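Local coordinates for protein short chain dehydrogenase (Salmonella typhi, PDB 3G1T) that probably catalyses NAD(P)-dependent oxidation or reduction of a substrate still to be identified, at residues V41-R52 with P66-L74; I195-R205 with L217-Y227. All coordinates share one frame; numbering follows the deposited sequence.

Interaction 1. Residues V41-R52 with P66-L74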
loop_
_atom_site.group_PDB
_atom_site.type_symbol
_atom_site.label_atom_id
_atom_site.label_comp_id
_atom_site.label_asym_id
_atom_site.label_seq_id
_atom_site.Cartn_x
_atom_site.Cartn_y
_atom_site.Cartn_z
ATOM N N VAL A 41 -19.183 8.135 -22.252
ATOM C CA VAL A 41 -18.251 7.217 -21.576
ATOM C C VAL A 41 -17.010 7.160 -22.455
ATOM O O VAL A 41 -17.110 7.270 -23.672
ATOM C CB VAL A 41 -18.928 5.814 -21.381
ATOM C CG1 VAL A 41 -17.905 4.800 -20.896
ATOM C CG2 VAL A 41 -20.101 5.910 -20.384
ATOM N N ILE A 42 -15.857 7.077 -21.812
ATOM C CA ILE A 42 -14.558 6.887 -22.423
ATOM C C ILE A 42 -14.041 5.608 -21.792
ATOM O O ILE A 42 -13.982 5.439 -20.543
ATOM C CB ILE A 42 -13.599 8.041 -22.102
ATOM C CG1 ILE A 42 -14.170 9.383 -22.600
ATOM C CG2 ILE A 42 -12.317 7.897 -22.908
ATOM C CD1 ILE A 42 -13.420 10.544 -21.882
ATOM N N LEU A 43 -13.617 4.688 -22.673
ATOM C CA LEU A 43 -13.175 3.364 -22.231
ATOM C C LEU A 43 -11.675 3.294 -22.237
ATOM O O LEU A 43 -11.067 3.772 -23.172
ATOM C CB LEU A 43 -13.600 2.261 -23.221
ATOM C CG LEU A 43 -15.048 2.326 -23.678
ATOM C CD1 LEU A 43 -15.387 1.189 -24.665
ATOM C CD2 LEU A 43 -15.948 2.237 -22.522
ATOM N N LEU A 44 -11.086 2.706 -21.198
ATOM C CA LEU A 44 -9.679 2.375 -21.219
ATOM C C LEU A 44 -9.441 0.915 -20.868
ATOM O O LEU A 44 -10.058 0.336 -19.926
ATOM C CB LEU A 44 -8.890 3.285 -20.298
ATOM C CG LEU A 44 -7.369 3.339 -20.301
ATOM C CD1 LEU A 44 -7.062 4.726 -19.877
ATOM C CD2 LEU A 44 -6.788 2.303 -19.281
ATOM N N GLY A 45 -8.526 0.321 -21.619
ATOM C CA GLY A 45 -8.165 -1.081 -21.404
ATOM C C GLY A 45 -6.905 -1.496 -22.129
ATOM O O GLY A 45 -6.208 -0.662 -22.719
ATOM N N ARG A 46 -6.598 -2.791 -21.972
ATOM C CA ARG A 46 -5.391 -3.464 -22.531
ATOM C C ARG A 46 -5.564 -3.783 -24.014
ATOM O O ARG A 46 -4.790 -3.301 -24.854
ATOM C CB ARG A 46 -5.145 -4.769 -21.789
ATOM C CG ARG A 46 -4.029 -4.767 -20.798
ATOM C CD ARG A 46 -4.441 -5.659 -19.643
ATOM N NE ARG A 46 -3.457 -5.676 -18.556
ATOM C CZ ARG A 46 -3.266 -4.718 -17.630
ATOM N NH1 ARG A 46 -3.981 -3.578 -17.617
ATOM N NH2 ARG A 46 -2.325 -4.913 -16.704
ATOM N N ASN A 47 -6.607 -4.555 -24.331
ATOM C CA ASN A 47 -6.859 -4.980 -25.726
ATOM C C ASN A 47 -7.748 -4.138 -26.658
ATOM O O ASN A 47 -8.944 -4.051 -26.479
ATOM C CB ASN A 47 -7.346 -6.420 -25.799
ATOM C CG ASN A 47 -7.245 -6.956 -27.214
ATOM O OD1 ASN A 47 -6.150 -7.313 -27.666
ATOM N ND2 ASN A 47 -8.357 -6.927 -27.953
ATOM N N GLU A 48 -7.150 -3.594 -27.697
ATOM C CA GLU A 48 -7.861 -2.804 -28.680
ATOM C C GLU A 48 -9.186 -3.415 -29.213
ATOM O O GLU A 48 -10.250 -2.748 -29.169
ATOM C CB GLU A 48 -6.897 -2.462 -29.797
ATOM C CG GLU A 48 -7.506 -1.860 -30.997
ATOM C CD GLU A 48 -6.451 -1.223 -31.878
ATOM O OE1 GLU A 48 -5.989 -0.119 -31.521
ATOM O OE2 GLU A 48 -6.105 -1.806 -32.931
ATOM N N GLU A 49 -9.144 -4.652 -29.727
ATOM C CA GLU A 49 -10.374 -5.260 -30.301
ATOM C C GLU A 49 -11.480 -5.527 -29.241
ATOM O O GLU A 49 -12.677 -5.371 -29.540
ATOM C CB GLU A 49 -10.093 -6.529 -31.132
ATOM C CG GLU A 49 -9.397 -6.306 -32.507
ATOM C CD GLU A 49 -10.236 -5.591 -33.612
ATOM O OE1 GLU A 49 -9.624 -5.302 -34.644
ATOM O OE2 GLU A 49 -11.453 -5.362 -33.478
ATOM N N LYS A 50 -11.083 -5.898 -28.018
ATOM C CA LYS A 50 -12.042 -6.107 -26.901
ATOM C C LYS A 50 -12.751 -4.775 -26.507
ATOM O O LYS A 50 -13.948 -4.765 -26.210
ATOM C CB LYS A 50 -11.339 -6.713 -25.673
ATOM C CG LYS A 50 -11.054 -8.204 -25.736
ATOM C CD LYS A 50 -11.632 -8.896 -24.485
ATOM C CE LYS A 50 -10.722 -10.025 -23.979
ATOM N NZ LYS A 50 -11.351 -10.830 -22.870
ATOM N N LEU A 51 -11.996 -3.669 -26.549
ATOM C CA LEU A 51 -12.541 -2.327 -26.321
ATOM C C LEU A 51 -13.447 -1.933 -27.432
ATOM O O LEU A 51 -14.469 -1.304 -27.176
ATOM C CB LEU A 51 -11.445 -1.255 -26.199
ATOM C CG LEU A 51 -10.572 -1.147 -24.937
ATOM C CD1 LEU A 51 -9.390 -0.220 -25.203
ATOM C CD2 LEU A 51 -11.319 -0.725 -23.704
ATOM N N ARG A 52 -13.066 -2.251 -28.668
ATOM C CA ARG A 52 -13.869 -1.856 -29.797
ATOM C C ARG A 52 -15.229 -2.516 -29.571
ATOM O O ARG A 52 -16.239 -1.895 -29.808
ATOM C CB ARG A 52 -13.241 -2.267 -31.153
ATOM C CG ARG A 52 -14.103 -1.827 -32.416
ATOM C CD ARG A 52 -13.554 -2.282 -33.809
ATOM N NE ARG A 52 -13.419 -3.725 -33.830
ATOM C CZ ARG A 52 -14.435 -4.566 -33.963
ATOM N NH1 ARG A 52 -15.701 -4.134 -34.078
ATOM N NH2 ARG A 52 -14.182 -5.860 -33.938
ATOM N N PRO A 66 -18.393 5.549 -28.369
ATOM C CA PRO A 66 -17.453 5.999 -27.314
ATOM C C PRO A 66 -16.060 5.963 -27.788
ATOM O O PRO A 66 -15.681 5.083 -28.574
ATOM C CB PRO A 66 -17.596 4.930 -26.232
ATOM C CG PRO A 66 -18.944 4.420 -26.417
ATOM C CD PRO A 66 -19.241 4.443 -27.866
ATOM N N GLN A 67 -15.260 6.894 -27.294
ATOM C CA GLN A 67 -13.841 6.806 -27.545
ATOM C C GLN A 67 -13.181 5.835 -26.596
ATOM O O GLN A 67 -13.641 5.641 -25.471
ATOM C CB GLN A 67 -13.188 8.176 -27.470
ATOM C CG GLN A 67 -13.304 8.919 -28.819
ATOM C CD GLN A 67 -12.518 10.216 -28.864
ATOM O OE1 GLN A 67 -13.010 11.230 -29.379
ATOM N NE2 GLN A 67 -11.298 10.200 -28.303
ATOM N N TRP A 68 -12.146 5.182 -27.062
ATOM C CA TRP A 68 -11.401 4.263 -26.231
ATOM C C TRP A 68 -9.915 4.529 -26.348
ATOM O O TRP A 68 -9.478 5.152 -27.274
ATOM C CB TRP A 68 -11.754 2.788 -26.532
ATOM C CG TRP A 68 -11.734 2.430 -28.007
ATOM C CD1 TRP A 68 -12.795 2.442 -28.872
ATOM C CD2 TRP A 68 -10.597 2.009 -28.776
ATOM N NE1 TRP A 68 -12.392 2.039 -30.122
ATOM C CE2 TRP A 68 -11.041 1.789 -30.095
ATOM C CE3 TRP A 68 -9.240 1.803 -28.475
ATOM C CZ2 TRP A 68 -10.180 1.362 -31.118
ATOM C CZ3 TRP A 68 -8.385 1.383 -29.485
ATOM C CH2 TRP A 68 -8.858 1.180 -30.802
ATOM N N PHE A 69 -9.172 4.030 -25.380
ATOM C CA PHE A 69 -7.730 4.151 -25.365
ATOM C C PHE A 69 -7.185 2.857 -24.920
ATOM O O PHE A 69 -7.657 2.279 -23.914
ATOM C CB PHE A 69 -7.302 5.143 -24.306
ATOM C CG PHE A 69 -7.690 6.476 -24.629
ATOM C CD1 PHE A 69 -6.910 7.222 -25.482
ATOM C CD2 PHE A 69 -8.914 6.994 -24.171
ATOM C CE1 PHE A 69 -7.298 8.487 -25.850
ATOM C CE2 PHE A 69 -9.319 8.253 -24.531
ATOM C CZ PHE A 69 -8.504 9.025 -25.374
ATOM N N THR A 70 -6.132 2.424 -25.585
ATOM C CA THR A 70 -5.446 1.244 -25.078
ATOM C C THR A 70 -4.327 1.772 -24.168
ATOM O O THR A 70 -3.608 2.700 -24.526
ATOM C CB THR A 70 -4.955 0.390 -26.199
ATOM O OG1 THR A 70 -4.290 1.253 -27.110
ATOM C CG2 THR A 70 -6.157 -0.285 -26.933
ATOM N N LEU A 71 -4.245 1.240 -22.948
ATOM C CA LEU A 71 -3.140 1.573 -21.993
ATOM C C LEU A 71 -2.871 0.328 -21.186
ATOM O O LEU A 71 -3.808 -0.260 -20.617
ATOM C CB LEU A 71 -3.468 2.736 -21.062
ATOM C CG LEU A 71 -2.387 3.316 -20.108
ATOM C CD1 LEU A 71 -1.341 4.222 -20.763
ATOM C CD2 LEU A 71 -3.032 4.009 -18.945
ATOM N N ASP A 72 -1.600 -0.076 -21.143
ATOM C CA ASP A 72 -1.202 -1.249 -20.358
ATOM C C ASP A 72 -0.596 -0.743 -19.065
ATOM O O ASP A 72 0.492 -0.193 -19.068
ATOM C CB ASP A 72 -0.177 -2.075 -21.122
ATOM C CG ASP A 72 0.059 -3.469 -20.533
ATOM O OD1 ASP A 72 0.529 -4.335 -21.309
ATOM O OD2 ASP A 72 -0.186 -3.743 -19.335
ATOM N N LEU A 73 -1.327 -0.903 -17.975
ATOM C CA LEU A 73 -0.970 -0.295 -16.685
ATOM C C LEU A 73 0.299 -0.929 -16.138
ATOM O O LEU A 73 1.091 -0.263 -15.408
ATOM C CB LEU A 73 -2.108 -0.455 -15.685
ATOM C CG LEU A 73 -3.376 0.433 -15.867
ATOM C CD1 LEU A 73 -4.297 0.241 -14.699
ATOM C CD2 LEU A 73 -3.128 1.919 -16.096
ATOM N N LEU A 74 0.512 -2.186 -16.517
ATOM C CA LEU A 74 1.750 -2.905 -16.090
ATOM C C LEU A 74 3.005 -2.254 -16.575
ATOM O O LEU A 74 4.022 -2.265 -15.880
ATOM C CB LEU A 74 1.724 -4.385 -16.485
ATOM C CG LEU A 74 2.828 -5.298 -15.951
ATOM C CD1 LEU A 74 2.923 -5.247 -14.415
ATOM C CD2 LEU A 74 2.672 -6.807 -16.505
HETATM O O HOH W 1 -16.648 9.129 -25.699
#

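Interaction 2. Residues I195-R205 with L217-Y227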
loop_
_atom_site.group_PDB
_atom_site.type_symbol
_atom_site.label_atom_id
_atom_site.label_comp_id
_atom_site.label_asym_id
_atom_site.label_seq_id
_atom_site.Cartn_x
_atom_site.Cartn_y
_atom_site.Cartn_z
ATOM N N ILE A 195 -14.855 1.932 -3.883
ATOM C CA ILE A 195 -15.920 0.878 -3.906
ATOM C C ILE A 195 -15.307 -0.533 -3.753
ATOM O O ILE A 195 -14.326 -0.872 -4.462
ATOM C CB ILE A 195 -16.737 0.925 -5.232
ATOM C CG1 ILE A 195 -17.599 2.172 -5.294
ATOM C CG2 ILE A 195 -17.699 -0.367 -5.370
ATOM C CD1 ILE A 195 -18.689 2.145 -6.381
ATOM N N ASN A 196 -15.871 -1.300 -2.814
ATOM C CA ASN A 196 -15.576 -2.755 -2.664
ATOM C C ASN A 196 -16.716 -3.531 -3.323
ATOM O O ASN A 196 -17.803 -3.601 -2.740
ATOM C CB ASN A 196 -15.467 -3.116 -1.188
ATOM C CG ASN A 196 -15.442 -4.646 -0.966
ATOM O OD1 ASN A 196 -15.041 -5.389 -1.857
ATOM N ND2 ASN A 196 -15.949 -5.112 0.194
ATOM N N PRO A 197 -16.478 -4.145 -4.509
ATOM C CA PRO A 197 -17.643 -4.771 -5.135
ATOM C C PRO A 197 -18.178 -5.947 -4.316
ATOM O O PRO A 197 -19.327 -6.314 -4.515
ATOM C CB PRO A 197 -17.148 -5.251 -6.507
ATOM C CG PRO A 197 -15.713 -5.239 -6.463
ATOM C CD PRO A 197 -15.266 -4.319 -5.309
ATOM N N GLY A 198 -17.372 -6.515 -3.409
ATOM C CA GLY A 198 -17.791 -7.763 -2.694
ATOM C C GLY A 198 -17.666 -8.900 -3.696
ATOM O O GLY A 198 -17.274 -8.704 -4.879
ATOM N N GLY A 199 -17.978 -10.091 -3.220
ATOM C CA GLY A 199 -17.927 -11.277 -4.108
ATOM C C GLY A 199 -18.901 -11.175 -5.299
ATOM O O GLY A 199 -20.120 -11.250 -5.112
ATOM N N THR A 200 -18.356 -11.067 -6.513
ATOM C CA THR A 200 -19.210 -10.827 -7.691
ATOM C C THR A 200 -18.792 -11.810 -8.739
ATOM O O THR A 200 -17.617 -12.245 -8.750
ATOM C CB THR A 200 -19.003 -9.346 -8.196
ATOM O OG1 THR A 200 -19.263 -8.447 -7.112
ATOM C CG2 THR A 200 -19.886 -8.977 -9.386
ATOM N N ARG A 201 -19.704 -12.134 -9.647
ATOM C CA ARG A 201 -19.458 -13.130 -10.685
ATOM C C ARG A 201 -18.536 -12.571 -11.750
ATOM O O ARG A 201 -19.024 -11.969 -12.749
ATOM C CB ARG A 201 -20.758 -13.638 -11.299
ATOM C CG ARG A 201 -20.628 -14.924 -12.199
ATOM C CD ARG A 201 -22.009 -15.319 -12.787
ATOM N NE ARG A 201 -23.056 -15.363 -11.769
ATOM C CZ ARG A 201 -24.375 -15.275 -12.011
ATOM N NH1 ARG A 201 -24.877 -15.173 -13.270
ATOM N NH2 ARG A 201 -25.208 -15.340 -10.975
ATOM N N THR A 202 -17.212 -12.760 -11.523
ATOM C CA THR A 202 -16.149 -12.355 -12.427
ATOM C C THR A 202 -15.042 -13.424 -12.589
ATOM O O THR A 202 -14.871 -14.327 -11.771
ATOM C CB THR A 202 -15.444 -11.036 -11.906
ATOM O OG1 THR A 202 -14.690 -11.330 -10.728
ATOM C CG2 THR A 202 -16.483 -9.899 -11.624
ATOM N N SER A 203 -14.246 -13.321 -13.634
ATOM C CA SER A 203 -13.157 -14.260 -13.781
ATOM C C SER A 203 -12.134 -14.134 -12.633
ATOM O O SER A 203 -11.613 -15.189 -12.196
ATOM C CB SER A 203 -12.503 -14.122 -15.145
ATOM O OG SER A 203 -11.942 -12.814 -15.269
ATOM N N MET A 204 -11.872 -12.896 -12.139
ATOM C CA MET A 204 -10.953 -12.712 -10.986
ATOM C C MET A 204 -11.379 -13.461 -9.702
ATOM O O MET A 204 -10.560 -14.245 -9.097
ATOM C CB MET A 204 -10.579 -11.208 -10.713
ATOM C CG MET A 204 -9.649 -11.074 -9.539
ATOM S SD MET A 204 -9.356 -9.257 -9.047
ATOM C CE MET A 204 -8.441 -8.962 -10.517
ATOM N N ARG A 205 -12.697 -13.423 -9.423
ATOM C CA ARG A 205 -13.281 -14.060 -8.275
ATOM C C ARG A 205 -13.142 -15.575 -8.445
ATOM O O ARG A 205 -12.738 -16.264 -7.533
ATOM C CB ARG A 205 -14.744 -13.599 -8.160
ATOM C CG ARG A 205 -15.584 -14.185 -7.031
ATOM C CD ARG A 205 -15.101 -13.833 -5.693
ATOM N NE ARG A 205 -15.828 -14.603 -4.656
ATOM C CZ ARG A 205 -15.883 -14.270 -3.353
ATOM N NH1 ARG A 205 -15.275 -13.124 -2.957
ATOM N NH2 ARG A 205 -16.517 -15.062 -2.463
ATOM N N LEU A 217 -23.505 -16.157 -6.832
ATOM C CA LEU A 217 -23.039 -14.776 -6.620
ATOM C C LEU A 217 -23.899 -13.741 -7.384
ATOM O O LEU A 217 -24.471 -14.023 -8.447
ATOM C CB LEU A 217 -21.610 -14.688 -7.106
ATOM C CG LEU A 217 -20.497 -15.489 -6.387
ATOM C CD1 LEU A 217 -19.221 -15.213 -7.184
ATOM C CD2 LEU A 217 -20.359 -15.154 -4.900
ATOM N N LYS A 218 -23.965 -12.511 -6.863
ATOM C CA LYS A 218 -24.507 -11.401 -7.615
ATOM C C LYS A 218 -23.619 -11.158 -8.842
ATOM O O LYS A 218 -22.406 -11.382 -8.778
ATOM C CB LYS A 218 -24.513 -10.121 -6.711
ATOM C CG LYS A 218 -25.431 -10.254 -5.424
ATOM C CD LYS A 218 -26.903 -10.391 -5.780
ATOM C CE LYS A 218 -27.872 -10.154 -4.551
ATOM N NZ LYS A 218 -27.402 -9.121 -3.614
ATOM N N THR A 219 -24.250 -10.695 -9.926
ATOM C CA THR A 219 -23.544 -10.328 -11.130
ATOM C C THR A 219 -23.120 -8.857 -11.028
ATOM O O THR A 219 -23.581 -8.104 -10.138
ATOM C CB THR A 219 -24.430 -10.375 -12.342
ATOM O OG1 THR A 219 -25.577 -9.560 -12.088
ATOM C CG2 THR A 219 -24.903 -11.871 -12.630
ATOM N N PRO A 220 -22.221 -8.446 -11.941
ATOM C CA PRO A 220 -21.889 -7.007 -12.076
ATOM C C PRO A 220 -23.124 -6.146 -12.274
ATOM O O PRO A 220 -23.176 -5.049 -11.646
ATOM C CB PRO A 220 -21.066 -6.948 -13.312
ATOM C CG PRO A 220 -20.261 -8.304 -13.258
ATOM C CD PRO A 220 -21.425 -9.251 -12.893
ATOM N N ALA A 221 -24.128 -6.615 -13.038
ATOM C CA ALA A 221 -25.374 -5.858 -13.121
ATOM C C ALA A 221 -26.050 -5.588 -11.813
ATOM O O ALA A 221 -26.496 -4.448 -11.567
ATOM C CB ALA A 221 -26.382 -6.528 -14.102
ATOM N N ASP A 222 -26.115 -6.609 -10.940
ATOM C CA ASP A 222 -26.736 -6.492 -9.630
ATOM C C ASP A 222 -26.145 -5.415 -8.747
ATOM O O ASP A 222 -26.877 -4.791 -7.964
ATOM C CB ASP A 222 -26.654 -7.812 -8.868
ATOM C CG ASP A 222 -27.455 -8.956 -9.544
ATOM O OD1 ASP A 222 -28.443 -8.708 -10.247
ATOM O OD2 ASP A 222 -27.062 -10.125 -9.344
ATOM N N ILE A 223 -24.840 -5.190 -8.857
ATOM C CA ILE A 223 -24.168 -4.266 -7.947
ATOM C C ILE A 223 -24.075 -2.835 -8.466
ATOM O O ILE A 223 -23.456 -1.982 -7.824
ATOM C CB ILE A 223 -22.770 -4.826 -7.467
ATOM C CG1 ILE A 223 -21.745 -4.961 -8.627
ATOM C CG2 ILE A 223 -22.993 -6.135 -6.671
ATOM C CD1 ILE A 223 -20.292 -5.117 -8.143
ATOM N N MET A 224 -24.701 -2.576 -9.615
ATOM C CA MET A 224 -24.568 -1.221 -10.249
ATOM C C MET A 224 -25.118 -0.017 -9.468
ATOM O O MET A 224 -24.574 1.077 -9.672
ATOM C CB MET A 224 -25.140 -1.227 -11.675
ATOM C CG MET A 224 -24.140 -1.873 -12.713
ATOM S SD MET A 224 -22.505 -1.121 -13.051
ATOM C CE MET A 224 -21.399 -2.171 -12.093
ATOM N N PRO A 225 -26.133 -0.187 -8.590
ATOM C CA PRO A 225 -26.716 1.033 -7.954
ATOM C C PRO A 225 -25.638 1.889 -7.266
ATOM O O PRO A 225 -25.646 3.125 -7.411
ATOM C CB PRO A 225 -27.734 0.475 -6.947
ATOM C CG PRO A 225 -28.241 -0.798 -7.646
ATOM C CD PRO A 225 -27.005 -1.383 -8.395
ATOM N N LEU A 226 -24.701 1.250 -6.570
ATOM C CA LEU A 226 -23.671 2.005 -5.934
ATOM C C LEU A 226 -22.768 2.730 -6.927
ATOM O O LEU A 226 -22.415 3.889 -6.657
ATOM C CB LEU A 226 -22.855 1.076 -4.980
ATOM C CG LEU A 226 -21.697 1.756 -4.272
ATOM C CD1 LEU A 226 -22.289 2.735 -3.234
ATOM C CD2 LEU A 226 -20.837 0.716 -3.494
ATOM N N TYR A 227 -22.374 2.064 -8.033
ATOM C CA TYR A 227 -21.603 2.657 -9.102
ATOM C C TYR A 227 -22.226 3.860 -9.744
ATOM O O TYR A 227 -21.512 4.822 -10.025
ATOM C CB TYR A 227 -21.291 1.578 -10.178
ATOM C CG TYR A 227 -20.217 0.593 -9.691
ATOM C CD1 TYR A 227 -18.919 0.702 -10.152
ATOM C CD2 TYR A 227 -20.526 -0.449 -8.758
ATOM C CE1 TYR A 227 -17.897 -0.151 -9.729
ATOM C CE2 TYR A 227 -19.490 -1.363 -8.362
ATOM C CZ TYR A 227 -18.219 -1.187 -8.855
ATOM O OH TYR A 227 -17.193 -2.000 -8.504
HETATM O O HOH W 2 -22.597 -12.101 -4.136
#

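Interaction 1. Residues V41-R52 with P66-L74
Val41 O lies 3.5 Å from Pro66 CB, and a water it binds spans the gap to Gln67 N. Ile42 sends CG2 into the edge of the Phe69 ring, in its plane, 3.4 Å from CE2; chi1 of -59° puts this methyl anti to the backbone N. Leu43 turns both its N and its O to strand 67-70: its N donates almost straight to Gln67 O (3.0 Å, 171°), while Leu43 O receives Phe69 N. This is parallel pairing inside a beta-alpha-beta unit of the Rossmann fold, where strand 40-45 leads through helix 48-62 to the neighbouring strand 67-70. Leu44 follows on the face of Ile42 and Phe69, its CD2 crossing to Leu71 CB at 3.8 Å. Gly45 completes the ladder, its N donating to Phe69 O and its O accepting Leu71 N at 2.7 Å. With the strand finished, Arg46 bends at chi2 and lays its guanidinium under Asp72 OD2, which sits 3.6 Å from NH2 above the plane, a salt bridge of charge alone. Asp72 OD2 also accepts Leu74 N in an Asx turn. In the helix, Thr70 CG2 packs against Glu48 CA at 3.5 Å, and Leu51 CD1 packs on the same methyl at 3.7 Å.

Interaction 2. Residues I195-R205 with L217-Y227
Lys218 O is approached by two groups of the facing loop: Arg201 N donates to it in the carbonyl plane at 2.9 Å (151°), and Thr200 CA adds a CA-H...O contact. A water links Gly199 O to Lys218 N beside this bond. The Arg201 side chain is extended as far as its bend at chi3 (-49°), which brings NH2 to Leu217 O at 2.9 Å, a hydrogen bond tilted from the guanidinium plane, while NE goes to Pro214 O. Thr219 CG2 covers one guanidinium face, 3.4 Å from NH1, the two side chains running alongside. Leu217 in turn reaches CD1 to Arg205 CG, whose guanidinium is held in a salt bridge with Glu212. Thr200 CG2 rests against the Thr219-Pro220 link, near Pro220 N, and Thr200 OG1, which donates a hydrogen bond to Gly198 O, meets the tip of Ile223 CD1 at 3.6 Å. That methyl also touches Pro197 CB at 3.5 Å. Deeper in, Ile195 CD1 stands over the centre of the Tyr227 ring, 3.8 Å from the centroid, a CH-pi contact; Met224 CE lies over the opposite face. Thr202 OG1 accepts Arg205 N and so caps the following helix. Pro197, Gly198 and Thr202 fit the PGxxxT signature that follows the sixth strand in short-chain dehydrogenases, where relatives bind the nicotinamide end of the cofactor.

Overall arrangement
From the N terminus, the chain runs through strand 16-19 and helix 25-36 before interaction 1 closes the crossover through helix 48-62, setting strand 67-70 at one edge of the parallel sheet. About 120 residues later, interaction 2 closes the excursion that leaves strand 190-196, passes through helix 203-208 and returns into helix 224-231. The two are in series, neither nested nor crossing, with centres about 21 Å apart and nearest atoms about 8 Å apart. The shared sheet joins them, as does helix 25-36, where Val41 and Leu43 meet Ala31, and Pro197 and Tyr227 meet Ile26. By analogy with relatives, the two regions probably flank the adenosine and nicotinamide ends of a cofactor cleft here.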